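Local coordinates for protein methylocystis parvus OBBP MbnE (Methylocystis parvus OBBP, PDB 5ICQ) that probably binds the copper-chelating peptide methanobactin in the periplasm, as a family 5 extracellular solute-binding protein serving its uptake, at residues V232-P244 against F257-R269. Numbering follows the deposited sequence.
Sequences VQAGARLLLKRDP and FYNFDEIDLQYFR. With SO4 (sulfate ion), chain B.
Leu-238 and Leu-240 pair with Leu-265 and Ile-263 through two-way backbone hydrogen bonds, the ladder by which strands 237-242 and 262-268 run antiparallel. Its straightest rung joins Leu-240 N to Ile-263 O (2.8 Å, 177° at the hydrogen); bonds from Tyr-267 N to Ala-236 O and from Arg-242 N to Asp-261 O prolong it. Both strands are central in a four-stranded mixed sheet, between strands 65-71 and 227-233. Where 227-233 leads into 237-242, Ala-236 N and Arg-237 N both donate to Gln-233 O, a classic beta bulge.

Side chains of the hydrogen-bonded pairs share the apolar face, where CD1 of Leu-265 lies 4.0 Å from CG of Leu-240 and Tyr-227 touches Leu-240 and Ile-263.

The other face is mostly polar, with Leu-239 among charged and amide side chains. Arg-237 NE bonds to Asp-264 OD1 at 2.9 Å, approaching from above the carboxylate, whose plane stands 73° from the guanidinium. Bends at chi2 and chi3 fold the arginine over Leu-239 CB. NH2 binds a sulfate, probably from the crystallisation liquor and also held by Arg-65, and NH1 pairs with Asp-231. Gln-266 NE2 reaches Asp-264 OD2.

With CG opposite the backbone N (chi1 172°) and a bend at chi3, Arg-242 turns its guanidinium into the loop before strand 262-268. NE and NH2 converge on Asp-261 OD1, 3.1 Å from NE, and NH1 and NH2 share Tyr-258 O, 3.0 Å from NH1. Replacing this arginine with leucine would probably leave Asp-261 without this countercharge and the Tyr-258 carbonyl without these donors, freeing the loop to shift.

The chemistry thus implies a division of labour: backbone bonds set the register, Leu-238, Leu-240, Ile-263 and Leu-265 pack on one face, and arginine–aspartate pairs probably offset charge on the other and in the loop.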
loop_
_atom_site.group_PDB
_atom_site.type_symbol
_atom_site.label_atom_id
_atom_site.label_comp_id
_atom_site.label_asym_id
_atom_site.label_seq_id
_atom_site.Cartn_x
_atom_site.Cartn_y
_atom_site.Cartn_z
ATOM N N VAL A 232 -0.635 16.224 24.100
ATOM C CA VAL A 232 -0.048 16.458 22.788
ATOM C C VAL A 232 0.934 17.614 22.886
ATOM O O VAL A 232 0.625 18.659 23.470
ATOM C CB VAL A 232 -1.114 16.735 21.705
ATOM C CG1 VAL A 232 -2.038 17.840 22.138
ATOM C CG2 VAL A 232 -0.448 17.084 20.367
ATOM N N GLN A 233 2.122 17.415 22.330
ATOM C CA GLN A 233 3.121 18.466 22.183
ATOM C C GLN A 233 3.507 18.475 20.713
ATOM O O GLN A 233 4.179 17.548 20.248
ATOM C CB GLN A 233 4.324 18.204 23.087
ATOM C CG GLN A 233 3.954 18.162 24.554
ATOM C CD GLN A 233 4.911 17.326 25.373
ATOM O OE1 GLN A 233 6.081 17.163 25.014
ATOM N NE2 GLN A 233 4.418 16.790 26.485
ATOM N N ALA A 234 3.037 19.488 19.978
ATOM C CA ALA A 234 3.165 19.514 18.522
ATOM C C ALA A 234 4.586 19.198 18.076
ATOM O O ALA A 234 5.556 19.731 18.619
ATOM C CB ALA A 234 2.744 20.884 17.982
ATOM N N GLY A 235 4.697 18.310 17.088
ATOM C CA GLY A 235 5.978 17.908 16.547
ATOM C C GLY A 235 6.861 17.117 17.480
ATOM O O GLY A 235 8.000 16.805 17.113
ATOM N N ALA A 236 6.382 16.777 18.675
ATOM C CA ALA A 236 7.214 16.123 19.675
ATOM C C ALA A 236 6.607 14.808 20.137
ATOM O O ALA A 236 7.255 13.762 20.011
ATOM C CB ALA A 236 7.445 17.054 20.870
ATOM N N ARG A 237 5.384 14.820 20.666
ATOM C CA ARG A 237 4.828 13.584 21.198
ATOM C C ARG A 237 3.309 13.645 21.184
ATOM O O ARG A 237 2.709 14.719 21.278
ATOM C CB ARG A 237 5.341 13.290 22.617
ATOM C CG ARG A 237 4.876 14.245 23.701
ATOM C CD ARG A 237 3.701 13.671 24.500
ATOM N NE ARG A 237 4.112 12.557 25.349
ATOM C CZ ARG A 237 4.038 12.549 26.676
ATOM N NH1 ARG A 237 3.557 13.598 27.337
ATOM N NH2 ARG A 237 4.434 11.479 27.345
ATOM N N LEU A 238 2.709 12.466 21.048
ATOM C CA LEU A 238 1.278 12.255 21.225
ATOM C C LEU A 238 1.125 11.135 22.243
ATOM O O LEU A 238 1.680 10.049 22.050
ATOM C CB LEU A 238 0.618 11.888 19.895
ATOM C CG LEU A 238 -0.841 11.441 19.958
ATOM C CD1 LEU A 238 -1.694 12.581 20.487
ATOM C CD2 LEU A 238 -1.334 10.969 18.582
ATOM N N LEU A 239 0.431 11.405 23.344
ATOM C CA LEU A 239 0.220 10.407 24.389
ATOM C C LEU A 239 -1.228 9.938 24.364
ATOM O O LEU A 239 -2.157 10.743 24.515
ATOM C CB LEU A 239 0.571 10.953 25.772
ATOM C CG LEU A 239 0.350 9.958 26.926
ATOM C CD1 LEU A 239 1.318 8.774 26.847
ATOM C CD2 LEU A 239 0.449 10.647 28.289
ATOM N N LEU A 240 -1.411 8.638 24.178
ATOM C CA LEU A 240 -2.713 7.996 24.226
ATOM C C LEU A 240 -2.853 7.260 25.547
ATOM O O LEU A 240 -1.905 6.633 26.018
ATOM C CB LEU A 240 -2.875 7.002 23.077
ATOM C CG LEU A 240 -2.632 7.564 21.682
ATOM C CD1 LEU A 240 -2.900 6.485 20.648
ATOM C CD2 LEU A 240 -3.510 8.792 21.456
ATOM N N LYS A 241 -4.034 7.334 26.143
ATOM C CA LYS A 241 -4.299 6.653 27.399
ATOM C C LYS A 241 -5.603 5.884 27.260
ATOM O O LYS A 241 -6.566 6.389 26.677
ATOM C CB LYS A 241 -4.377 7.659 28.562
ATOM C CG LYS A 241 -4.654 7.028 29.904
ATOM C CD LYS A 241 -4.357 8.014 31.022
ATOM C CE LYS A 241 -4.530 7.374 32.389
ATOM N NZ LYS A 241 -4.311 8.390 33.464
ATOM N N ARG A 242 -5.635 4.666 27.795
ATOM C CA ARG A 242 -6.813 3.830 27.638
ATOM C C ARG A 242 -8.047 4.528 28.200
ATOM O O ARG A 242 -7.982 5.201 29.232
ATOM C CB ARG A 242 -6.618 2.492 28.355
ATOM C CG ARG A 242 -7.887 1.653 28.388
ATOM C CD ARG A 242 -7.786 0.466 29.333
ATOM N NE ARG A 242 -6.531 -0.264 29.178
ATOM C CZ ARG A 242 -6.259 -1.071 28.163
ATOM N NH1 ARG A 242 -7.165 -1.239 27.197
ATOM N NH2 ARG A 242 -5.097 -1.703 28.116
ATOM N N ASP A 243 -9.160 4.407 27.478
ATOM C CA ASP A 243 -10.481 4.745 27.997
ATOM C C ASP A 243 -10.952 3.558 28.824
ATOM O O ASP A 243 -11.250 2.502 28.261
ATOM C CB ASP A 243 -11.474 5.028 26.868
ATOM C CG ASP A 243 -12.873 5.386 27.382
ATOM O OD1 ASP A 243 -13.098 5.374 28.617
ATOM O OD2 ASP A 243 -13.755 5.668 26.544
ATOM N N PRO A 244 -11.034 3.689 30.146
ATOM C CA PRO A 244 -11.458 2.550 30.976
ATOM C C PRO A 244 -12.863 2.060 30.666
ATOM O O PRO A 244 -13.224 0.946 31.062
ATOM C CB PRO A 244 -11.363 3.102 32.405
ATOM C CG PRO A 244 -11.396 4.588 32.258
ATOM C CD PRO A 244 -10.783 4.910 30.932
ATOM N N PHE A 257 -6.845 -7.132 21.485
ATOM C CA PHE A 257 -6.174 -5.935 20.998
ATOM C C PHE A 257 -6.192 -4.868 22.083
ATOM O O PHE A 257 -7.003 -4.914 23.008
ATOM C CB PHE A 257 -6.860 -5.401 19.733
ATOM C CG PHE A 257 -6.741 -6.311 18.543
ATOM C CD1 PHE A 257 -5.507 -6.520 17.932
ATOM C CD2 PHE A 257 -7.859 -6.958 18.027
ATOM C CE1 PHE A 257 -5.398 -7.350 16.824
ATOM C CE2 PHE A 257 -7.756 -7.789 16.912
ATOM C CZ PHE A 257 -6.528 -7.987 16.312
ATOM N N TYR A 258 -5.282 -3.900 21.954
ATOM C CA TYR A 258 -5.239 -2.703 22.795
ATOM C C TYR A 258 -4.942 -3.062 24.254
ATOM O O TYR A 258 -5.748 -2.872 25.165
ATOM C CB TYR A 258 -6.545 -1.909 22.690
ATOM C CG TYR A 258 -7.080 -1.842 21.295
ATOM C CD1 TYR A 258 -6.359 -1.216 20.280
ATOM C CD2 TYR A 258 -8.317 -2.387 20.992
ATOM C CE1 TYR A 258 -6.872 -1.142 18.998
ATOM C CE2 TYR A 258 -8.829 -2.325 19.724
ATOM C CZ TYR A 258 -8.113 -1.707 18.734
ATOM O OH TYR A 258 -8.650 -1.655 17.470
ATOM N N ASN A 259 -3.734 -3.557 24.447
ATOM C CA ASN A 259 -3.339 -4.104 25.737
ATOM C C ASN A 259 -2.560 -3.129 26.598
ATOM O O ASN A 259 -2.689 -3.170 27.832
ATOM C CB ASN A 259 -2.534 -5.375 25.495
ATOM C CG ASN A 259 -3.322 -6.356 24.666
ATOM O OD1 ASN A 259 -4.449 -6.697 25.034
ATOM N ND2 ASN A 259 -2.795 -6.735 23.502
ATOM N N PHE A 260 -1.776 -2.248 25.985
ATOM C CA PHE A 260 -1.054 -1.245 26.749
ATOM C C PHE A 260 -2.032 -0.252 27.359
ATOM O O PHE A 260 -3.044 0.104 26.746
ATOM C CB PHE A 260 -0.050 -0.516 25.856
ATOM C CG PHE A 260 0.958 -1.428 25.225
ATOM C CD1 PHE A 260 1.998 -1.939 25.979
ATOM C CD2 PHE A 260 0.855 -1.786 23.881
ATOM C CE1 PHE A 260 2.933 -2.792 25.419
ATOM C CE2 PHE A 260 1.785 -2.641 23.308
ATOM C CZ PHE A 260 2.828 -3.146 24.084
ATOM N N ASP A 261 -1.725 0.196 28.581
ATOM C CA ASP A 261 -2.555 1.221 29.205
ATOM C C ASP A 261 -2.291 2.589 28.594
ATOM O O ASP A 261 -3.185 3.444 28.578
ATOM C CB ASP A 261 -2.317 1.256 30.718
ATOM C CG ASP A 261 -3.033 0.118 31.458
ATOM O OD1 ASP A 261 -3.902 -0.553 30.852
ATOM O OD2 ASP A 261 -2.744 -0.091 32.657
ATOM N N GLU A 262 -1.090 2.802 28.063
ATOM C CA GLU A 262 -0.705 4.072 27.468
ATOM C C GLU A 262 0.196 3.806 26.278
ATOM O O GLU A 262 0.986 2.860 26.283
ATOM C CB GLU A 262 0.055 4.976 28.459
ATOM C CG GLU A 262 -0.810 5.600 29.539
ATOM C CD GLU A 262 0.003 6.083 30.723
ATOM O OE1 GLU A 262 -0.483 5.955 31.865
ATOM O OE2 GLU A 262 1.132 6.577 30.513
ATOM N N ILE A 263 0.085 4.664 25.267
ATOM C CA ILE A 263 0.953 4.618 24.097
ATOM C C ILE A 263 1.533 6.010 23.906
ATOM O O ILE A 263 0.780 6.969 23.698
ATOM C CB ILE A 263 0.206 4.190 22.828
ATOM C CG1 ILE A 263 -0.462 2.825 23.041
ATOM C CG2 ILE A 263 1.192 4.174 21.641
ATOM C CD1 ILE A 263 -1.508 2.506 22.003
ATOM N N ASP A 264 2.858 6.121 23.956
ATOM C CA ASP A 264 3.542 7.402 23.791
ATOM C C ASP A 264 4.236 7.406 22.437
ATOM O O ASP A 264 5.222 6.684 22.233
ATOM C CB ASP A 264 4.537 7.637 24.925
ATOM C CG ASP A 264 5.185 9.020 24.860
ATOM O OD1 ASP A 264 4.593 9.936 24.244
ATOM O OD2 ASP A 264 6.283 9.191 25.428
ATOM N N LEU A 265 3.709 8.200 21.506
ATOM C CA LEU A 265 4.253 8.298 20.154
ATOM C C LEU A 265 5.187 9.501 20.107
ATOM O O LEU A 265 4.729 10.646 20.160
ATOM C CB LEU A 265 3.144 8.439 19.112
ATOM C CG LEU A 265 2.182 7.247 18.997
ATOM C CD1 LEU A 265 0.938 7.467 19.848
ATOM C CD2 LEU A 265 1.797 6.974 17.551
ATOM N N GLN A 266 6.486 9.244 19.994
ATOM C CA GLN A 266 7.498 10.297 19.980
ATOM C C GLN A 266 8.068 10.456 18.579
ATOM O O GLN A 266 8.361 9.464 17.905
ATOM C CB GLN A 266 8.639 9.989 20.946
ATOM C CG GLN A 266 8.225 9.695 22.368
ATOM C CD GLN A 266 9.422 9.313 23.218
ATOM O OE1 GLN A 266 10.556 9.634 22.874
ATOM N NE2 GLN A 266 9.176 8.629 24.329
ATOM N N TYR A 267 8.247 11.707 18.159
ATOM C CA TYR A 267 8.721 12.027 16.822
ATOM C C TYR A 267 10.174 12.485 16.874
ATOM O O TYR A 267 10.577 13.202 17.795
ATOM C CB TYR A 267 7.832 13.096 16.170
ATOM C CG TYR A 267 6.555 12.499 15.614
ATOM C CD1 TYR A 267 5.508 12.134 16.457
ATOM C CD2 TYR A 267 6.411 12.271 14.255
ATOM C CE1 TYR A 267 4.351 11.573 15.956
ATOM C CE2 TYR A 267 5.252 11.707 13.742
ATOM C CZ TYR A 267 4.224 11.367 14.604
ATOM O OH TYR A 267 3.075 10.810 14.100
ATOM N N PHE A 268 10.952 12.057 15.879
ATOM C CA PHE A 268 12.394 12.257 15.862
ATOM C C PHE A 268 12.823 12.875 14.539
ATOM O O PHE A 268 12.337 12.484 13.475
ATOM C CB PHE A 268 13.154 10.929 16.085
ATOM C CG PHE A 268 13.061 10.403 17.496
ATOM C CD1 PHE A 268 11.975 9.641 17.897
ATOM C CD2 PHE A 268 14.059 10.681 18.424
ATOM C CE1 PHE A 268 11.890 9.164 19.200
ATOM C CE2 PHE A 268 13.979 10.209 19.727
ATOM C CZ PHE A 268 12.888 9.451 20.117
ATOM N N ARG A 269 13.763 13.822 14.636
ATOM C CA ARG A 269 14.422 14.525 13.534
ATOM C C ARG A 269 14.669 13.648 12.314
ATOM O O ARG A 269 14.118 13.897 11.236
ATOM C CB ARG A 269 15.774 15.094 13.996
ATOM C CG ARG A 269 15.725 16.278 14.964
ATOM C CD ARG A 269 15.186 15.895 16.338
ATOM N NE ARG A 269 15.993 14.871 16.997
ATOM C CZ ARG A 269 15.633 14.244 18.113
ATOM N NH1 ARG A 269 14.474 14.529 18.692
ATOM N NH2 ARG A 269 16.430 13.331 18.652
HETATM S S SO4 B . 4.308 11.932 30.981
HETATM O O1 SO4 B . 3.088 12.717 31.132
HETATM O O2 SO4 B . 5.302 12.671 30.211
HETATM O O3 SO4 B . 4.872 11.620 32.292
HETATM O O4 SO4 B . 3.971 10.698 30.288
#